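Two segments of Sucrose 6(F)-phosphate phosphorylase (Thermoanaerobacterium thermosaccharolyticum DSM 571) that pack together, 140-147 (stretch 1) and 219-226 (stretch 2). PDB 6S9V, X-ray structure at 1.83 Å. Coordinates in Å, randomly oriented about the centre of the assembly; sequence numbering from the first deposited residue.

Stretch 1 140-147: GDIEKMFL
Stretch 2 219-226: KIGTSCFF

Two segments without a shared sheet can still be locked in register when one good backbone hydrogen bond is flanked by side chains that fill the space on its two sides in sequence. The contact between residues 140-147 and 219-226 of sucrose 6(F)-phosphate phosphorylase is a compact example, burying 447 Å² in total, with M145 and F146 each giving up 64 Å² and K144 a further 56 Å².

The first stretch opens in a helix that begins earlier in the chain, with phi/psi near -60/-40 for G140 to I142, and a type I turn spans I142 to M145, closed by M145 N to I142 O at 2.9 Å. K144 lies at -83/-7, after which M145 (-92/151) and F146 (-81/95) are extended. The second stretch has no regular secondary structure. A type II turn runs from K219 to T222, with T222 N to K219 O at 3.1 Å; I220 (-62/138) precedes G221 (94/-11), where a CB would be jammed against the carbonyl oxygen of I220, so the backbone itself calls for glycine. T222 OG1, on a p rotamer, donates to K219 O at 2.8 Å and accepts from C224 N at 3.0 Å, bracing the path into S223 (-69/-16) and C224 (62/28).

The two chains run in the same general direction, D141 facing G221 with CA atoms 6.0 Å apart and M145 facing S223 with CA atoms 3.9 Å apart. So close an approach is possible because backbone meets backbone: F146 N donates to S223 O at 2.9 Å and a nearly straight 171°, while M145 CA lies 3.4 Å from the same S223 O and S223 CA lies 3.3 Å from K144 O, both as CA-H...O contacts. Farther back, where the chains diverge, a water bridges them, its oxygen giving hydrogen bonds to D141 O (3.0 Å) and T222 O (2.8 Å) and accepting one from G221 N (2.8 Å).

M145 is buried and fully extended beyond chi1 (m, t, t). Its CB leaves sideways, and the chain passes along the second stretch: M145 CG lies 4.0 Å from C224 SG, and M145 CE reaches I220 CD1 at 3.8 Å. These are apolar contacts, suited to a flexible thioether that can follow an irregular surface. C224 and I220 are m at chi1, and I220 is m again at chi2.

The CA-to-CB bond of F146 points toward the other stretch; with chi1 t and chi2 48°, the ring carries the packing past the hydrogen bond. Its edge is directed at the face of F225 (chi1 t, chi2 76°), with ring centroids 5.6 Å apart, planes at 76° and F146 CD2 4.0 Å from F225 CG. Such an arrangement sets the slightly positive ring hydrogens against the electron-rich face.

K144, m then t throughout, supplies the more exposed flank: K144 CD, an aliphatic carbon, rests 3.9 Å from G221 O.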

# COMPACT_ATOMS: atom_id res chain seq x y z
N GLY A 140 -18.00 -6.39 26.71
CA GLY A 140 -18.86 -5.43 26.04
C GLY A 140 -18.08 -4.34 25.34
O GLY A 140 -18.49 -3.86 24.28
N ASP A 141 -16.95 -3.93 25.91
CA ASP A 141 -16.12 -2.92 25.26
C ASP A 141 -15.39 -3.51 24.06
O ASP A 141 -15.29 -2.86 23.01
CB ASP A 141 -15.12 -2.33 26.26
CG ASP A 141 -15.79 -1.54 27.36
OD1 ASP A 141 -16.94 -1.09 27.16
OD2 ASP A 141 -15.17 -1.37 28.43
N ILE A 142 -14.88 -4.74 24.18
CA ILE A 142 -14.21 -5.39 23.06
C ILE A 142 -15.17 -5.55 21.89
O ILE A 142 -14.79 -5.40 20.72
CB ILE A 142 -13.63 -6.75 23.49
CG1 ILE A 142 -12.67 -6.60 24.68
CG2 ILE A 142 -12.93 -7.42 22.32
CD1 ILE A 142 -11.55 -5.61 24.44
N GLU A 143 -16.43 -5.87 22.19
CA GLU A 143 -17.43 -6.10 21.16
C GLU A 143 -17.68 -4.87 20.30
O GLU A 143 -18.17 -5.00 19.17
CB GLU A 143 -18.73 -6.58 21.81
CG GLU A 143 -18.64 -7.98 22.40
CD GLU A 143 -19.83 -8.33 23.28
OE1 GLU A 143 -20.60 -7.42 23.64
OE2 GLU A 143 -19.99 -9.53 23.61
N LYS A 144 -17.36 -3.67 20.80
CA LYS A 144 -17.51 -2.45 20.02
C LYS A 144 -16.33 -2.19 19.09
O LYS A 144 -16.39 -1.26 18.28
CB LYS A 144 -17.69 -1.24 20.94
CG LYS A 144 -18.93 -1.29 21.83
CD LYS A 144 -19.01 -0.05 22.70
CE LYS A 144 -20.19 -0.11 23.67
NZ LYS A 144 -20.23 1.09 24.54
N MET A 145 -15.27 -2.98 19.19
CA MET A 145 -14.04 -2.67 18.49
C MET A 145 -13.99 -3.34 17.13
O MET A 145 -14.58 -4.41 16.92
CB MET A 145 -12.83 -3.09 19.31
CG MET A 145 -12.72 -2.38 20.64
SD MET A 145 -11.33 -2.97 21.62
CE MET A 145 -11.60 -2.01 23.12
N PHE A 146 -13.28 -2.71 16.20
CA PHE A 146 -12.97 -3.28 14.90
C PHE A 146 -11.79 -4.22 15.08
O PHE A 146 -10.63 -3.81 15.03
CB PHE A 146 -12.69 -2.17 13.89
CG PHE A 146 -12.35 -2.65 12.50
CD1 PHE A 146 -13.11 -3.62 11.87
CD2 PHE A 146 -11.31 -2.07 11.80
CE1 PHE A 146 -12.79 -4.05 10.59
CE2 PHE A 146 -11.00 -2.48 10.51
CZ PHE A 146 -11.74 -3.47 9.90
N LEU A 147 -12.09 -5.50 15.26
CA LEU A 147 -11.09 -6.49 15.60
C LEU A 147 -10.45 -7.04 14.33
O LEU A 147 -11.13 -7.27 13.33
CB LEU A 147 -11.72 -7.63 16.40
CG LEU A 147 -12.30 -7.25 17.76
CD1 LEU A 147 -12.91 -8.46 18.44
CD2 LEU A 147 -11.22 -6.62 18.64
N LYS A 219 -9.50 3.86 22.21
CA LYS A 219 -10.38 4.56 23.15
C LYS A 219 -11.55 3.65 23.47
O LYS A 219 -12.29 3.26 22.56
CB LYS A 219 -10.86 5.89 22.56
CG LYS A 219 -11.71 6.73 23.51
CD LYS A 219 -12.31 7.94 22.81
CE LYS A 219 -11.33 9.11 22.76
NZ LYS A 219 -12.00 10.40 22.42
N ILE A 220 -11.73 3.35 24.76
CA ILE A 220 -12.84 2.48 25.16
C ILE A 220 -14.15 3.15 24.78
O ILE A 220 -14.33 4.36 24.96
CB ILE A 220 -12.78 2.19 26.66
CG1 ILE A 220 -11.51 1.41 27.01
CG2 ILE A 220 -14.01 1.41 27.10
CD1 ILE A 220 -11.30 0.15 26.19
N GLY A 221 -15.08 2.36 24.25
CA GLY A 221 -16.34 2.87 23.77
C GLY A 221 -16.38 3.18 22.30
O GLY A 221 -17.47 3.41 21.76
N THR A 222 -15.23 3.19 21.62
CA THR A 222 -15.16 3.42 20.19
C THR A 222 -14.73 2.13 19.49
O THR A 222 -14.37 1.14 20.12
CB THR A 222 -14.16 4.53 19.85
OG1 THR A 222 -12.82 4.02 19.94
CG2 THR A 222 -14.30 5.70 20.79
N SER A 223 -14.75 2.18 18.15
CA SER A 223 -14.25 1.07 17.35
C SER A 223 -12.74 0.90 17.47
O SER A 223 -12.21 -0.14 17.09
CB SER A 223 -14.61 1.27 15.88
OG SER A 223 -13.94 2.40 15.36
N CYS A 224 -12.05 1.92 17.97
CA CYS A 224 -10.59 1.97 17.98
C CYS A 224 -10.03 1.94 16.56
O CYS A 224 -8.91 1.47 16.34
CB CYS A 224 -10.01 0.83 18.81
SG CYS A 224 -10.51 0.93 20.54
N PHE A 225 -10.79 2.46 15.59
CA PHE A 225 -10.28 2.66 14.24
C PHE A 225 -10.58 4.09 13.81
O PHE A 225 -11.73 4.53 13.84
CB PHE A 225 -10.88 1.68 13.22
CG PHE A 225 -10.28 1.83 11.85
CD1 PHE A 225 -9.02 1.32 11.57
CD2 PHE A 225 -10.98 2.48 10.85
CE1 PHE A 225 -8.46 1.48 10.31
CE2 PHE A 225 -10.42 2.63 9.59
CZ PHE A 225 -9.17 2.13 9.32
N PHE A 226 -9.53 4.79 13.39
CA PHE A 226 -9.57 6.19 13.02
C PHE A 226 -10.41 7.00 14.01
O PHE A 226 -11.39 7.66 13.66
CB PHE A 226 -10.09 6.36 11.59
CG PHE A 226 -9.57 7.59 10.93
CD1 PHE A 226 -8.34 7.59 10.31
CD2 PHE A 226 -10.30 8.77 10.96
CE1 PHE A 226 -7.84 8.73 9.71
CE2 PHE A 226 -9.81 9.91 10.37
CZ PHE A 226 -8.58 9.88 9.74
O HOH W 1 -14.66 0.07 22.70